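Local coordinates for uncharacterized protein from DUF364 family (Desulfitobacterium hafniense, PDB 3L5O), which is of unknown function but, combining enolase-like and Rossmann-like folds around a possible active site, may take part in heavy-metal chelation, at residues I31-L36 / P78-A83; L36-V41 / I49-G54. All blocks are in the same frame, centred on the assembly; numbering follows the deposited sequence.

Contact 1: residues I31-L36 / P78-A83; sequences IPEDFL and PLRVAA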
loop_
_atom_site.group_PDB
_atom_site.type_symbol
_atom_site.label_atom_id
_atom_site.label_comp_id
_atom_site.label_asym_id
_atom_site.label_seq_id
_atom_site.Cartn_x
_atom_site.Cartn_y
_atom_site.Cartn_z
ATOM N N ILE A 31 -10.097 0.863 13.238
ATOM C CA ILE A 31 -10.257 2.318 13.201
ATOM C C ILE A 31 -11.316 2.778 14.229
ATOM O O ILE A 31 -12.472 2.389 14.145
ATOM C CB ILE A 31 -10.636 2.813 11.762
ATOM C CG1 ILE A 31 -9.606 2.359 10.717
ATOM C CG2 ILE A 31 -10.746 4.359 11.702
ATOM C CD1 ILE A 31 -10.063 2.556 9.278
ATOM N N PRO A 32 -10.940 3.628 15.185
ATOM C CA PRO A 32 -11.932 4.217 16.087
ATOM C C PRO A 32 -12.880 5.152 15.338
ATOM O O PRO A 32 -12.503 5.884 14.404
ATOM C CB PRO A 32 -11.086 4.984 17.104
ATOM C CG PRO A 32 -9.662 4.394 16.920
ATOM C CD PRO A 32 -9.575 4.099 15.480
ATOM N N GLU A 33 -14.137 5.089 15.750
ATOM C CA GLU A 33 -15.218 5.887 15.164
ATOM C C GLU A 33 -15.035 7.388 15.170
ATOM O O GLU A 33 -15.574 8.081 14.309
ATOM C CB GLU A 33 -16.472 5.653 15.960
ATOM C CG GLU A 33 -17.305 4.589 15.361
ATOM C CD GLU A 33 -18.624 4.604 16.018
ATOM O OE1 GLU A 33 -18.655 4.151 17.163
ATOM O OE2 GLU A 33 -19.559 5.137 15.391
ATOM N N ASP A 34 -14.314 7.873 16.181
ATOM C CA ASP A 34 -14.091 9.300 16.390
ATOM C C ASP A 34 -13.433 9.973 15.182
ATOM O O ASP A 34 -13.619 11.174 14.968
ATOM C CB ASP A 34 -13.205 9.508 17.625
ATOM C CG ASP A 34 -13.915 9.151 18.945
ATOM O OD1 ASP A 34 -15.130 8.815 18.943
ATOM O OD2 ASP A 34 -13.320 9.191 20.054
ATOM N N PHE A 35 -12.682 9.200 14.393
ATOM C CA PHE A 35 -11.965 9.746 13.241
ATOM C C PHE A 35 -12.903 10.016 12.079
ATOM O O PHE A 35 -13.606 9.096 11.626
ATOM C CB PHE A 35 -10.863 8.790 12.783
ATOM C CG PHE A 35 -9.701 8.716 13.726
ATOM C CD1 PHE A 35 -9.818 8.044 14.946
ATOM C CD2 PHE A 35 -8.504 9.333 13.421
ATOM C CE1 PHE A 35 -8.762 7.990 15.836
ATOM C CE2 PHE A 35 -7.444 9.282 14.309
ATOM C CZ PHE A 35 -7.582 8.609 15.524
ATOM N N LEU A 36 -12.869 11.251 11.560
ATOM C CA LEU A 36 -13.699 11.642 10.408
ATOM C C LEU A 36 -12.891 11.902 9.178
ATOM O O LEU A 36 -11.681 12.138 9.273
ATOM C CB LEU A 36 -14.510 12.907 10.737
ATOM C CG LEU A 36 -15.246 12.928 12.071
ATOM C CD1 LEU A 36 -15.891 14.287 12.293
ATOM C CD2 LEU A 36 -16.305 11.833 12.123
ATOM N N PRO A 78 -17.599 9.158 9.375
ATOM C CA PRO A 78 -16.530 8.413 10.029
ATOM C C PRO A 78 -15.593 7.788 9.040
ATOM O O PRO A 78 -15.972 7.177 8.034
ATOM C CB PRO A 78 -17.284 7.338 10.823
ATOM C CG PRO A 78 -18.569 7.977 11.129
ATOM C CD PRO A 78 -18.924 8.756 9.880
ATOM N N LEU A 79 -14.320 7.937 9.355
ATOM C CA LEU A 79 -13.266 7.320 8.611
ATOM C C LEU A 79 -13.489 5.817 8.460
ATOM O O LEU A 79 -13.202 5.230 7.412
ATOM C CB LEU A 79 -11.953 7.604 9.344
ATOM C CG LEU A 79 -10.660 7.697 8.576
ATOM C CD1 LEU A 79 -10.736 8.794 7.494
ATOM C CD2 LEU A 79 -9.544 7.969 9.576
ATOM N N ARG A 80 -14.016 5.177 9.492
ATOM C CA ARG A 80 -14.232 3.737 9.405
ATOM C C ARG A 80 -15.348 3.369 8.428
ATOM O O ARG A 80 -15.326 2.292 7.836
ATOM C CB ARG A 80 -14.517 3.150 10.771
ATOM C CG ARG A 80 -14.526 1.645 10.725
ATOM C CD ARG A 80 -14.573 0.988 12.070
ATOM N NE ARG A 80 -15.758 1.339 12.832
ATOM C CZ ARG A 80 -15.875 1.123 14.133
ATOM N NH1 ARG A 80 -14.864 0.580 14.815
ATOM N NH2 ARG A 80 -16.999 1.448 14.761
ATOM N N VAL A 81 -16.326 4.256 8.269
ATOM C CA VAL A 81 -17.410 4.043 7.301
ATOM C C VAL A 81 -16.846 4.185 5.863
ATOM O O VAL A 81 -17.047 3.315 5.023
ATOM C CB VAL A 81 -18.612 4.973 7.563
ATOM C CG1 VAL A 81 -19.655 4.825 6.472
ATOM C CG2 VAL A 81 -19.247 4.658 8.918
ATOM N N ALA A 82 -16.141 5.274 5.610
ATOM C CA ALA A 82 -15.434 5.481 4.353
ATOM C C ALA A 82 -14.427 4.335 4.007
ATOM O O ALA A 82 -14.262 4.012 2.859
ATOM C CB ALA A 82 -14.685 6.796 4.382
ATOM N N ALA A 83 -13.785 3.741 5.016
ATOM C CA ALA A 83 -12.845 2.640 4.827
ATOM C C ALA A 83 -13.526 1.410 4.225
ATOM O O ALA A 83 -12.876 0.655 3.539
ATOM C CB ALA A 83 -12.151 2.273 6.139
HETATM O O HOH W 1 -13.806 6.324 12.211
#

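Contact 2: residues L36-V41 / I49-G54; sequences LVDELV and IRSGNG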
loop_
_atom_site.group_PDB
_atom_site.type_symbol
_atom_site.label_atom_id
_atom_site.label_comp_id
_atom_site.label_asym_id
_atom_site.label_seq_id
_atom_site.Cartn_x
_atom_site.Cartn_y
_atom_site.Cartn_z
ATOM N N LEU A 36 -12.869 11.251 11.560
ATOM C CA LEU A 36 -13.699 11.642 10.408
ATOM C C LEU A 36 -12.891 11.902 9.178
ATOM O O LEU A 36 -11.681 12.138 9.273
ATOM C CB LEU A 36 -14.510 12.907 10.737
ATOM C CG LEU A 36 -15.246 12.928 12.071
ATOM C CD1 LEU A 36 -15.891 14.287 12.293
ATOM C CD2 LEU A 36 -16.305 11.833 12.123
ATOM N N VAL A 37 -13.545 11.781 8.013
ATOM C CA VAL A 37 -12.986 12.207 6.725
ATOM C C VAL A 37 -13.105 13.721 6.728
ATOM O O VAL A 37 -14.210 14.255 6.580
ATOM C CB VAL A 37 -13.804 11.629 5.524
ATOM C CG1 VAL A 37 -13.241 12.087 4.183
ATOM C CG2 VAL A 37 -13.852 10.097 5.568
ATOM N N ASP A 38 -12.003 14.421 6.985
ATOM C CA ASP A 38 -12.040 15.900 7.047
ATOM C C ASP A 38 -11.721 16.581 5.707
ATOM O O ASP A 38 -12.069 17.744 5.487
ATOM C CB ASP A 38 -11.122 16.414 8.162
ATOM C CG ASP A 38 -11.597 15.968 9.520
ATOM O OD1 ASP A 38 -12.817 16.116 9.788
ATOM O OD2 ASP A 38 -10.858 15.417 10.354
ATOM N N GLU A 39 -11.056 15.843 4.838
ATOM C CA GLU A 39 -10.632 16.350 3.536
ATOM C C GLU A 39 -10.395 15.154 2.638
ATOM O O GLU A 39 -9.902 14.134 3.095
ATOM C CB GLU A 39 -9.353 17.186 3.692
ATOM C CG GLU A 39 -9.302 18.463 2.859
ATOM C CD GLU A 39 -7.899 19.092 2.787
ATOM O OE1 GLU A 39 -7.083 18.918 3.732
ATOM O OE2 GLU A 39 -7.606 19.756 1.760
ATOM N N LEU A 40 -10.700 15.288 1.351
ATOM C CA LEU A 40 -10.602 14.186 0.411
ATOM C C LEU A 40 -10.417 14.716 -1.009
ATOM O O LEU A 40 -11.223 15.506 -1.484
ATOM C CB LEU A 40 -11.857 13.306 0.471
ATOM C CG LEU A 40 -12.070 12.289 -0.660
ATOM C CD1 LEU A 40 -10.929 11.309 -0.840
ATOM C CD2 LEU A 40 -13.347 11.526 -0.387
ATOM N N VAL A 41 -9.341 14.285 -1.661
ATOM C CA VAL A 41 -9.108 14.595 -3.071
ATOM C C VAL A 41 -8.809 13.314 -3.843
ATOM O O VAL A 41 -8.055 12.452 -3.380
ATOM C CB VAL A 41 -7.958 15.604 -3.263
ATOM C CG1 VAL A 41 -7.639 15.778 -4.755
ATOM C CG2 VAL A 41 -8.312 16.940 -2.637
ATOM N N ILE A 49 -6.868 11.270 1.706
ATOM C CA ILE A 49 -7.764 11.667 2.778
ATOM C C ILE A 49 -6.969 12.186 3.968
ATOM O O ILE A 49 -5.963 11.624 4.325
ATOM C CB ILE A 49 -8.647 10.457 3.189
ATOM C CG1 ILE A 49 -9.585 10.109 2.031
ATOM C CG2 ILE A 49 -9.404 10.723 4.469
ATOM C CD1 ILE A 49 -10.698 9.159 2.374
ATOM N N ARG A 50 -7.448 13.280 4.557
ATOM C CA ARG A 50 -7.031 13.765 5.870
ATOM C C ARG A 50 -8.101 13.483 6.899
ATOM O O ARG A 50 -9.264 13.748 6.650
ATOM C CB ARG A 50 -6.833 15.276 5.852
ATOM C CG ARG A 50 -6.246 15.803 7.153
ATOM C CD ARG A 50 -5.780 17.263 7.088
ATOM N NE ARG A 50 -6.884 18.209 6.850
ATOM C CZ ARG A 50 -7.788 18.579 7.736
ATOM N NH1 ARG A 50 -7.779 18.086 8.967
ATOM N NH2 ARG A 50 -8.733 19.451 7.389
ATOM N N SER A 51 -7.694 12.947 8.050
ATOM C CA SER A 51 -8.523 12.887 9.254
ATOM C C SER A 51 -7.674 13.492 10.359
ATOM O O SER A 51 -6.653 12.900 10.711
ATOM C CB SER A 51 -8.874 11.437 9.641
ATOM O OG SER A 51 -9.658 11.388 10.841
ATOM N N GLY A 52 -8.105 14.642 10.903
ATOM C CA GLY A 52 -7.268 15.453 11.774
ATOM C C GLY A 52 -5.893 15.809 11.220
ATOM O O GLY A 52 -5.777 16.435 10.167
ATOM N N ASN A 53 -4.853 15.400 11.942
ATOM C CA ASN A 53 -3.445 15.560 11.532
ATOM C C ASN A 53 -2.881 14.415 10.641
ATOM O O ASN A 53 -1.718 14.458 10.212
ATOM C CB ASN A 53 -2.621 15.732 12.828
ATOM C CG ASN A 53 -1.125 15.778 12.601
ATOM O OD1 ASN A 53 -0.617 16.621 11.858
ATOM N ND2 ASN A 53 -0.400 14.890 13.286
ATOM N N GLY A 54 -3.694 13.410 10.337
ATOM C CA GLY A 54 -3.227 12.230 9.634
ATOM C C GLY A 54 -3.664 12.223 8.184
ATOM O O GLY A 54 -4.812 12.550 7.858
#

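Contact 1: residues I31-L36 / P78-A83
F35 gives its carbonyl oxygen to the first turn of helix 79-83 and takes the direct backbone bond between the loop after helix 22-29 and the helix start, in what is probably the enolase-like part of the molecule. L79 N donates to F35 O over 2.6 Å, nearly straight at 166°, with the donor tilted from the carbonyl plane. P78, the N-cap residue, adds a CA-H...O contact to the same oxygen, its CA 3.4 Å from F35 O.

A water sits beside this bond, held by three groups. It donates to F35 O and to P32 O, at 2.6 Å from the latter, and accepts from R80 N, so the water links R80 N, in the first turn of the helix, to two loop carbonyls. P32 to F35 form a type I beta turn whose first and last residues supply those carbonyls; P32 O also takes the weak bond from F35 N.

Around the polar centre lies an apolar layer. L79 lays CD2 against F35 CB at 3.6 Å, while its CB faces the F35 carbonyl; the L79 side chain also touches A100 and A103 of helix 91-105. The F35 ring leads off toward Y104, which it meets edge-to-face. I31 puts CD1 on A83 CB at 3.8 Å, and the I31 side chain and the base of R80 run past one another, I31 CB to R80 CB 4.0 Å.

R80 starts with CG anti to the backbone N (chi1 -171°) and bends at chi3, which brings its guanidinium back over the loop. The E33 and R80 chains run at a slant to each other, yet their carboxylate and guanidinium planes are only 14° apart; the salt bridge is long, E33 OE1 standing 4.0 Å from R80 NH2. The nearer approach is through carbon: E33 CG lies 3.2 Å from R80 NH2.

Contact 2: residues L36-V41 / I49-G54
R50 O is gripped by two successive amides: D38 N donates to it at 2.8 Å, nearly in line with the carbonyl, and E39 N at 3.3 Å, more bent. R50 N returns a bond to E39 O.

The R50 side chain then folds over the same pair of residues. R50 NE donates to the anti lone pair of E39 OE1 at 3.2 Å, in the guanidinium plane, though the carboxylate itself is turned 57° from that plane. R50 NH1 bonds G52 O, 2.9 Å away and also in plane, and D38 CB sits over one guanidinium face. With an alanine here in place of R50, the E39 carboxylate would probably lose its charged mate and G52 O the N-H that now holds it.

Two residues, D38 and E39, thus face one, R50: a classic beta bulge at the open end of the antiparallel hairpin formed by strands 39-42 and 46-51. Beyond it, D38 OD2 takes G52 N on its anti lone pair, almost straight at 176°, which ties the bulge to the type II' turn S51-G54. S51 has OG anti to its own N (chi1 179°), and from there S51 OG donates to L36 O at 2.7 Å.

On the other sheet face from E39 and R50, L40 CD1 presses on I49 CG1 at 3.4 Å, closer than usual for two carbons, and I49 CG2 meets V37 CG1 at 4.1 Å.

In the fold
Contacts 1 and 2 share L36, with contact 2 nested inside the loop that contact 1 closes. Both are partly buried and meet in a shared packing layer: L79 packs on S51 and I49, A82 on V37, and F35 on S51, with helix 91-105 covering L79 and I49. Their chemistry diverges outward. In 31-36 / 78-83 a loop is fastened to a helix start by one direct backbone bond and a bridging water, with a long salt bridge on the exposed side, at E33. In 36-41 / 49-54 paired strands share several direct bonds, and the charged face carrying E39 and R50 packs against F248 of helix 244-251.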